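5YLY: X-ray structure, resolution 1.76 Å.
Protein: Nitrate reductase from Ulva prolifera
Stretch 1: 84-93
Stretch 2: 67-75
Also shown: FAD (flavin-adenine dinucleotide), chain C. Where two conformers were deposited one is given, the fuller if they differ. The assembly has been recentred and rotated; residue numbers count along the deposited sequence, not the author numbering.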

ATOM      1  N   GLU A  84     -14.010  -1.049  23.917  1.00 51.30           N
ATOM      2  CA  GLU A  84     -13.938  -0.165  22.767  1.00 49.35           C
ATOM      3  C   GLU A  84     -13.523  -0.997  21.572  1.00 49.61           C
ATOM      4  O   GLU A  84     -12.572  -1.775  21.669  1.00 47.02           O
ATOM      5  CB  GLU A  84     -12.900   0.943  23.018  1.00 50.66           C
ATOM      6  CG  GLU A  84     -12.825   2.005  21.933  1.00 62.06           C
ATOM      7  CD  GLU A  84     -11.694   3.011  22.045  1.00 85.92           C
ATOM      8  OE1 GLU A  84     -10.949   2.981  23.053  1.00 79.00           O
ATOM      9  OE2 GLU A  84     -11.554   3.834  21.112  1.00 81.24           O
ATOM     10  N   VAL A  85     -14.239  -0.846  20.456  1.00 45.72           N
ATOM     11  CA  VAL A  85     -13.894  -1.543  19.207  1.00 43.68           C
ATOM     12  C   VAL A  85     -13.075  -0.549  18.384  1.00 44.92           C
ATOM     13  O   VAL A  85     -13.529   0.580  18.173  1.00 45.37           O
ATOM     14  CB  VAL A  85     -15.146  -2.047  18.442  1.00 48.79           C
ATOM     15  CG1 VAL A  85     -14.748  -2.861  17.221  1.00 46.94           C
ATOM     16  CG2 VAL A  85     -16.064  -2.865  19.342  1.00 49.83           C
ATOM     17  N   VAL A  86     -11.853  -0.948  17.952  1.00 37.66           N
ATOM     18  CA  VAL A  86     -10.957  -0.083  17.181  1.00 36.46           C
ATOM     19  C   VAL A  86     -10.713  -0.803  15.865  1.00 37.70           C
ATOM     20  O   VAL A  86     -10.425  -2.002  15.879  1.00 33.66           O
ATOM     21  CB  VAL A  86      -9.615   0.207  17.936  1.00 39.70           C
ATOM     22  CG1 VAL A  86      -8.747   1.213  17.171  1.00 39.22           C
ATOM     23  CG2 VAL A  86      -9.880   0.698  19.364  1.00 40.42           C
ATOM     24  N   MET A  87     -10.854  -0.078  14.755  1.00 35.47           N
ATOM     25  CA  MET A  87     -10.762  -0.622  13.399  0.50 34.14           C
ATOM     26  C   MET A  87      -9.908   0.284  12.511  1.00 36.10           C
ATOM     27  O   MET A  87     -10.049   1.514  12.604  1.00 35.88           O
ATOM     28  CB  MET A  87     -12.219  -0.723  12.876  0.50 37.79           C
ATOM     29  CG  MET A  87     -12.410  -1.094  11.401  0.50 40.34           C
ATOM     30  SD  MET A  87     -14.065  -0.488  10.884  0.50 47.01           S
ATOM     31  CE  MET A  87     -13.670   1.173  10.412  0.50 43.68           C
ATOM     32  N   ARG A  88      -9.067  -0.318  11.623  1.00 31.00           N
ATOM     33  CA  ARG A  88      -8.254   0.413  10.652  1.00 30.62           C
ATOM     34  C   ARG A  88      -8.153  -0.413   9.379  1.00 31.80           C
ATOM     35  O   ARG A  88      -8.244  -1.648   9.446  1.00 29.70           O
ATOM     36  CB  ARG A  88      -6.834   0.731  11.176  1.00 31.58           C
ATOM     37  CG  ARG A  88      -6.767   1.629  12.411  1.00 31.91           C
ATOM     38  CD  ARG A  88      -7.187   3.070  12.164  1.00 37.71           C
ATOM     39  NE  ARG A  88      -6.983   3.896  13.359  1.00 39.54           N
ATOM     40  CZ  ARG A  88      -7.901   4.171  14.289  1.00 49.18           C
ATOM     41  NH1 ARG A  88      -9.132   3.678  14.190  1.00 42.61           N
ATOM     42  NH2 ARG A  88      -7.591   4.927  15.329  1.00 39.82           N
ATOM     43  N   ALA A  89      -7.926   0.261   8.244  1.00 29.52           N
ATOM     44  CA  ALA A  89      -7.714  -0.374   6.947  1.00 29.12           C
ATOM     45  C   ALA A  89      -6.261  -0.850   6.811  1.00 30.12           C
ATOM     46  O   ALA A  89      -5.359  -0.151   7.241  1.00 29.00           O
ATOM     47  CB  ALA A  89      -8.008   0.613   5.835  1.00 31.02           C
ATOM     48  N   TYR A  90      -6.041  -2.023   6.194  1.00 25.64           N
ATOM     49  CA  TYR A  90      -4.690  -2.549   5.910  1.00 22.91           C
ATOM     50  C   TYR A  90      -4.702  -3.270   4.585  1.00 26.61           C
ATOM     51  O   TYR A  90      -5.673  -3.971   4.249  1.00 27.58           O
ATOM     52  CB  TYR A  90      -4.146  -3.503   7.004  1.00 23.98           C
ATOM     53  CG  TYR A  90      -3.926  -2.778   8.302  1.00 24.69           C
ATOM     54  CD1 TYR A  90      -2.766  -2.023   8.517  1.00 25.12           C
ATOM     55  CD2 TYR A  90      -4.927  -2.730   9.273  1.00 26.97           C
ATOM     56  CE1 TYR A  90      -2.613  -1.247   9.665  1.00 25.90           C
ATOM     57  CE2 TYR A  90      -4.752  -2.002  10.454  1.00 27.39           C
ATOM     58  CZ  TYR A  90      -3.625  -1.218  10.617  1.00 27.03           C
ATOM     59  OH  TYR A  90      -3.535  -0.429  11.742  1.00 30.59           O
ATOM     60  N   THR A  91      -3.620  -3.107   3.845  1.00 23.33           N
ATOM     61  CA  THR A  91      -3.396  -3.890   2.636  1.00 21.71           C
ATOM     62  C   THR A  91      -2.275  -4.838   3.011  1.00 24.31           C
ATOM     63  O   THR A  91      -1.125  -4.410   3.211  1.00 22.17           O
ATOM     64  CB  THR A  91      -3.051  -3.074   1.404  1.00 26.56           C
ATOM     65  OG1 THR A  91      -4.113  -2.173   1.122  1.00 26.07           O
ATOM     66  CG2 THR A  91      -2.827  -3.982   0.163  1.00 24.46           C
ATOM     67  N   PRO A  92      -2.559  -6.144   3.098  1.00 22.61           N
ATOM     68  CA  PRO A  92      -1.474  -7.091   3.454  1.00 21.65           C
ATOM     69  C   PRO A  92      -0.377  -7.102   2.403  1.00 24.50           C
ATOM     70  O   PRO A  92      -0.605  -6.711   1.250  1.00 23.45           O
ATOM     71  CB  PRO A  92      -2.171  -8.465   3.411  1.00 23.03           C
ATOM     72  CG  PRO A  92      -3.605  -8.169   3.535  1.00 29.19           C
ATOM     73  CD  PRO A  92      -3.853  -6.829   2.913  1.00 25.53           C
ATOM     74  N   THR A  93       0.830  -7.543   2.802  1.00 21.67           N
ATOM     75  CA  THR A  93       1.929  -7.652   1.848  1.00 21.26           C
ATOM     76  C   THR A  93       1.913  -9.012   1.139  1.00 24.69           C
ATOM     77  O   THR A  93       2.840  -9.339   0.382  1.00 23.62           O
ATOM     78  CB  THR A  93       3.256  -7.377   2.537  1.00 23.14           C
ATOM     79  OG1 THR A  93       3.399  -8.278   3.642  1.00 22.18           O
ATOM     80  CG2 THR A  93       3.367  -5.937   3.006  1.00 22.72           C
TER
HETATM   81  PA  FAD C1001      -4.226   6.733  14.896  1.00 42.98           P
HETATM   82  O1A FAD C1001      -4.618   6.602  16.320  1.00 44.96           O
HETATM   83  O2A FAD C1001      -5.365   6.585  13.913  1.00 41.68           O
HETATM   84  O5B FAD C1001      -3.451   8.148  14.719  1.00 47.99           O
HETATM   85  C5B FAD C1001      -3.736   8.992  13.582  1.00 53.98           C
HETATM   86  C4B FAD C1001      -2.452   9.463  12.944  1.00 55.97           C
HETATM   87  O4B FAD C1001      -1.613  10.134  13.911  1.00 57.23           O
HETATM   88  C3B FAD C1001      -1.554   8.378  12.368  1.00 56.86           C
HETATM   89  O3B FAD C1001      -2.029   7.900  11.112  1.00 58.97           O
HETATM   90  C2B FAD C1001      -0.210   9.104  12.269  1.00 55.99           C
HETATM   91  O2B FAD C1001      -0.076   9.831  11.054  1.00 58.68           O
HETATM   92  C1B FAD C1001      -0.262  10.064  13.475  1.00 54.67           C
HETATM   93  N9A FAD C1001       0.585   9.669  14.602  1.00 49.00           N
HETATM   94  C8A FAD C1001       0.166   9.192  15.817  1.00 49.33           C
HETATM   95  N7A FAD C1001       1.143   8.882  16.637  1.00 48.51           N
HETATM   96  C5A FAD C1001       2.286   9.164  15.906  1.00 46.81           C
HETATM   97  C6A FAD C1001       3.660   8.997  16.185  1.00 49.30           C
HETATM   98  N6A FAD C1001       4.125   8.317  17.237  1.00 50.88           N
HETATM   99  N1A FAD C1001       4.548   9.414  15.254  1.00 51.08           N
HETATM  100  C2A FAD C1001       4.085   9.917  14.101  1.00 51.03           C
HETATM  101  N3A FAD C1001       2.816  10.071  13.707  1.00 49.89           N
HETATM  102  C4A FAD C1001       1.960   9.672  14.658  1.00 47.45           C
HETATM  103  N1  FAD C1001      -0.761   1.151   7.768  1.00 26.63           N
HETATM  104  C2  FAD C1001       0.268   0.262   7.931  1.00 25.22           C
HETATM  105  O2  FAD C1001       1.076   0.401   8.861  1.00 26.42           O
HETATM  106  N3  FAD C1001       0.403  -0.814   7.038  1.00 24.66           N
HETATM  107  C4  FAD C1001      -0.430  -1.080   5.953  1.00 23.99           C
HETATM  108  O4  FAD C1001      -0.285  -2.087   5.288  1.00 24.99           O
HETATM  109  C4X FAD C1001      -1.505  -0.107   5.770  1.00 25.88           C
HETATM  110  N5  FAD C1001      -2.313  -0.259   4.748  1.00 26.54           N
HETATM  111  C5X FAD C1001      -3.315   0.695   4.555  1.00 27.03           C
HETATM  112  C6  FAD C1001      -4.165   0.562   3.448  1.00 28.38           C
HETATM  113  C7  FAD C1001      -5.183   1.486   3.212  1.00 29.66           C
HETATM  114  C7M FAD C1001      -6.051   1.316   1.989  1.00 30.08           C
HETATM  115  C8  FAD C1001      -5.362   2.580   4.102  1.00 30.89           C
HETATM  116  C8M FAD C1001      -6.489   3.577   3.905  1.00 29.57           C
HETATM  117  C9  FAD C1001      -4.502   2.725   5.190  1.00 31.90           C
HETATM  118  C9A FAD C1001      -3.485   1.789   5.428  1.00 27.63           C
HETATM  119  N10 FAD C1001      -2.608   1.890   6.554  1.00 26.48           N
HETATM  120  C10 FAD C1001      -1.592   0.975   6.744  1.00 26.78           C
HETATM  121  C1' FAD C1001      -2.833   2.876   7.626  1.00 25.66           C
HETATM  122  C2' FAD C1001      -3.734   2.344   8.742  1.00 30.57           C
HETATM  123  O2' FAD C1001      -5.092   2.272   8.304  1.00 28.23           O
HETATM  124  C3' FAD C1001      -3.671   3.196  10.010  1.00 31.32           C
HETATM  125  O3' FAD C1001      -4.060   4.532   9.716  1.00 34.11           O
HETATM  126  C4' FAD C1001      -2.319   3.160  10.727  1.00 31.84           C
HETATM  127  O4' FAD C1001      -2.061   1.825  11.163  1.00 30.03           O
HETATM  128  C5' FAD C1001      -2.237   4.096  11.917  1.00 32.87           C
HETATM  129  O5' FAD C1001      -3.402   3.896  12.746  1.00 32.16           O
HETATM  130  P   FAD C1001      -3.334   4.059  14.346  1.00 34.96           P
HETATM  131  O1P FAD C1001      -4.626   3.637  14.932  1.00 33.81           O
HETATM  132  O2P FAD C1001      -2.085   3.409  14.889  1.00 33.65           O
HETATM  133  O3P FAD C1001      -3.144   5.630  14.488  1.00 36.82           O
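Stretch 2, residues 67-75: GKHMLIRKK

Stretch 2 pairs with stretch 1 as a neighbouring antiparallel β-strand. Residues 69-75 are extended and run against strand 85-90, with an angle of 157° between the N-to-C directions and a closest approach of the strand axes of 4.6 Å. The register sets Val 85 opposite Lys 75, Met 87 opposite Arg 73 and Ala 89 opposite Leu 71, non-hydrogen-bonded pairs with CA-CA separations of 4.2, 4.1 and 4.5 Å. Between them lie the wider hydrogen-bonded pairs Val 86-Lys 74, Arg 88-Ile 72 and Tyr 90-Met 70, each with its CA atoms 5.6 Å apart.

Each wide pair is closed by two backbone hydrogen bonds. Lys 74 N donates to Val 86 O and Val 86 N to Lys 74 O, both at 3.0 Å; Ile 72 N reaches Arg 88 O at 2.9 Å, nearly linear at 178°, and Arg 88 N reaches Ile 72 O at 3.0 Å. The last ring joins Met 70 N to Tyr 90 O at 3.0 Å and Tyr 90 N to Met 70 O at 2.9 Å. At the narrow pairs the CA atoms come close to carbonyl oxygens instead, as in the CA-H...O contact of Met 87 CA with Ile 72 O at 3.3 Å.

The alternation of an extended chain divides the side chains between two faces. On one face, Val 85 CG2 packs 3.4 Å from Lys 75 CG, and Met 87 CB lies 3.7 Å from Arg 73 CB, although the end of Arg 73 leads away from stretch 1. Farther along, Ala 89 CB meets Leu 71 CD2 at 4.0 Å and also lies 3.6 Å from His 69 CD2.

The other face carries Val 86, Arg 88 and Tyr 90 beside Lys 74, Ile 72 and Met 70. Here Ile 72 CD1 packs 3.6 Å from Tyr 90 CD2. Tyr 90 OH hydrogen-bonds to FAD O4' at 2.8 Å, so the same residue supports both the strand pairing and the flavin site. Beyond strand 85-90, Met 70 CE touches Pro 92 CG at 3.7 Å, while His 69 points toward stretch 1 and brings its CB within 3.3 Å of Thr 91 OG1. A water extends this end of the contact, 2.7 Å from Thr 91 OG1 and bound weakly to Lys 68 O at 3.1 Å. Altogether, the two stretches bury 735 Å² of surface between them.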

ATOM      1  N   GLY A  67      -6.036  -4.439  -5.800  1.00 27.44           N
ATOM      2  CA  GLY A  67      -6.613  -3.095  -5.743  1.00 28.17           C
ATOM      3  C   GLY A  67      -7.499  -2.887  -4.522  1.00 30.76           C
ATOM      4  O   GLY A  67      -7.840  -1.747  -4.179  1.00 30.46           O
ATOM      5  N   LYS A  68      -7.835  -3.990  -3.826  1.00 25.18           N
ATOM      6  CA  LYS A  68      -8.675  -3.971  -2.639  1.00 26.25           C
ATOM      7  C   LYS A  68      -7.880  -4.205  -1.332  1.00 29.38           C
ATOM      8  O   LYS A  68      -6.733  -4.684  -1.342  1.00 28.22           O
ATOM      9  CB  LYS A  68      -9.847  -4.942  -2.797  1.00 26.51           C
ATOM     10  CG  LYS A  68     -10.645  -4.573  -4.075  1.00 32.75           C
ATOM     11  CD  LYS A  68     -12.053  -5.087  -4.087  1.00 40.13           C
ATOM     12  CE  LYS A  68     -12.743  -4.684  -5.376  1.00 42.55           C
ATOM     13  NZ  LYS A  68     -14.146  -5.152  -5.384  1.00 44.93           N
ATOM     14  N   HIS A  69      -8.503  -3.837  -0.201  1.00 27.51           N
ATOM     15  CA  HIS A  69      -7.868  -3.975   1.129  1.00 26.42           C
ATOM     16  C   HIS A  69      -8.877  -4.591   2.122  1.00 30.08           C
ATOM     17  O   HIS A  69      -9.974  -4.998   1.724  1.00 29.62           O
ATOM     18  CB  HIS A  69      -7.384  -2.578   1.607  1.00 26.92           C
ATOM     19  CG  HIS A  69      -8.483  -1.572   1.831  1.00 30.63           C
ATOM     20  ND1 HIS A  69      -8.880  -0.695   0.832  1.00 31.85           N
ATOM     21  CD2 HIS A  69      -9.177  -1.287   2.963  1.00 32.49           C
ATOM     22  CE1 HIS A  69      -9.828   0.064   1.371  1.00 33.37           C
ATOM     23  NE2 HIS A  69     -10.030  -0.249   2.656  1.00 33.71           N
ATOM     24  N   MET A  70      -8.514  -4.636   3.409  1.00 28.16           N
ATOM     25  CA  MET A  70      -9.366  -5.216   4.453  0.50 28.48           C
ATOM     26  C   MET A  70      -9.477  -4.275   5.637  1.00 31.81           C
ATOM     27  O   MET A  70      -8.606  -3.428   5.830  1.00 30.19           O
ATOM     28  CB  MET A  70      -8.768  -6.554   4.948  0.50 30.03           C
ATOM     29  CG  MET A  70      -7.377  -6.414   5.524  0.50 32.21           C
ATOM     30  SD  MET A  70      -6.447  -7.920   6.001  0.50 35.48           S
ATOM     31  CE  MET A  70      -6.998  -9.042   4.791  0.50 31.97           C
ATOM     32  N   LEU A  71     -10.509  -4.457   6.450  1.00 28.88           N
ATOM     33  CA  LEU A  71     -10.638  -3.682   7.672  1.00 28.53           C
ATOM     34  C   LEU A  71     -10.322  -4.649   8.789  1.00 31.16           C
ATOM     35  O   LEU A  71     -10.849  -5.768   8.835  1.00 30.82           O
ATOM     36  CB  LEU A  71     -12.071  -3.110   7.826  1.00 30.37           C
ATOM     37  CG  LEU A  71     -12.514  -2.207   6.693  1.00 35.38           C
ATOM     38  CD1 LEU A  71     -13.975  -1.766   6.907  1.00 35.78           C
ATOM     39  CD2 LEU A  71     -11.601  -0.999   6.563  1.00 39.35           C
ATOM     40  N   ILE A  72      -9.424  -4.254   9.660  1.00 25.96           N
ATOM     41  CA  ILE A  72      -9.042  -5.121  10.765  1.00 27.37           C
ATOM     42  C   ILE A  72      -9.472  -4.448  12.048  1.00 30.88           C
ATOM     43  O   ILE A  72      -9.260  -3.243  12.199  1.00 30.32           O
ATOM     44  CB  ILE A  72      -7.523  -5.381  10.743  1.00 29.89           C
ATOM     45  CG1 ILE A  72      -7.138  -6.112   9.417  1.00 31.63           C
ATOM     46  CG2 ILE A  72      -7.082  -6.175  11.982  1.00 30.39           C
ATOM     47  CD1 ILE A  72      -5.769  -6.187   9.112  1.00 41.31           C
ATOM     48  N   ARG A  73     -10.067  -5.220  12.951  1.00 29.80           N
ATOM     49  CA  ARG A  73     -10.555  -4.634  14.203  1.00 31.18           C
ATOM     50  C   ARG A  73     -10.329  -5.517  15.402  1.00 34.93           C
ATOM     51  O   ARG A  73     -10.150  -6.735  15.265  1.00 34.34           O
ATOM     52  CB  ARG A  73     -12.044  -4.246  14.096  1.00 35.57           C
ATOM     53  CG  ARG A  73     -13.001  -5.406  14.167  1.00 33.82           C
ATOM     54  CD  ARG A  73     -14.448  -4.954  14.010  1.00 39.31           C
ATOM     55  NE  ARG A  73     -15.330  -5.993  14.506  1.00 40.70           N
ATOM     56  CZ  ARG A  73     -16.620  -5.809  14.776  1.00 54.30           C
ATOM     57  NH1 ARG A  73     -17.348  -6.804  15.264  1.00 40.97           N
ATOM     58  NH2 ARG A  73     -17.192  -4.633  14.547  1.00 42.75           N
ATOM     59  N   LYS A  74     -10.403  -4.901  16.598  1.00 32.33           N
ATOM     60  CA  LYS A  74     -10.317  -5.622  17.847  1.00 32.48           C
ATOM     61  C   LYS A  74     -11.041  -4.852  18.934  1.00 38.34           C
ATOM     62  O   LYS A  74     -10.951  -3.619  19.001  1.00 37.44           O
ATOM     63  CB  LYS A  74      -8.860  -5.904  18.285  1.00 32.74           C
ATOM     64  CG  LYS A  74      -8.788  -7.066  19.286  1.00 36.14           C
ATOM     65  CD  LYS A  74      -7.385  -7.464  19.679  1.00 42.35           C
ATOM     66  CE  LYS A  74      -7.372  -8.422  20.868  1.00 43.38           C
ATOM     67  NZ  LYS A  74      -8.125  -9.689  20.620  1.00 43.49           N
ATOM     68  N   LYS A  75     -11.730  -5.603  19.788  1.00 37.23           N
ATOM     69  CA  LYS A  75     -12.423  -5.070  20.968  1.00 39.78           C
ATOM     70  C   LYS A  75     -11.388  -5.094  22.095  1.00 45.08           C
ATOM     71  O   LYS A  75     -10.832  -6.159  22.406  1.00 46.22           O
ATOM     72  CB  LYS A  75     -13.619  -5.960  21.351  1.00 45.43           C
ATOM     73  CG  LYS A  75     -14.904  -5.788  20.569  1.00 73.34           C
ATOM     74  CD  LYS A  75     -15.080  -6.891  19.535  1.00 84.32           C
ATOM     75  CE  LYS A  75     -14.727  -6.398  18.152  1.00 85.58           C
ATOM     76  NZ  LYS A  75     -13.967  -7.399  17.365  1.00 79.63           N
TER
HETATM   77  O   HOH W   1      -5.159  -2.071  -1.350  1.00 27.65           O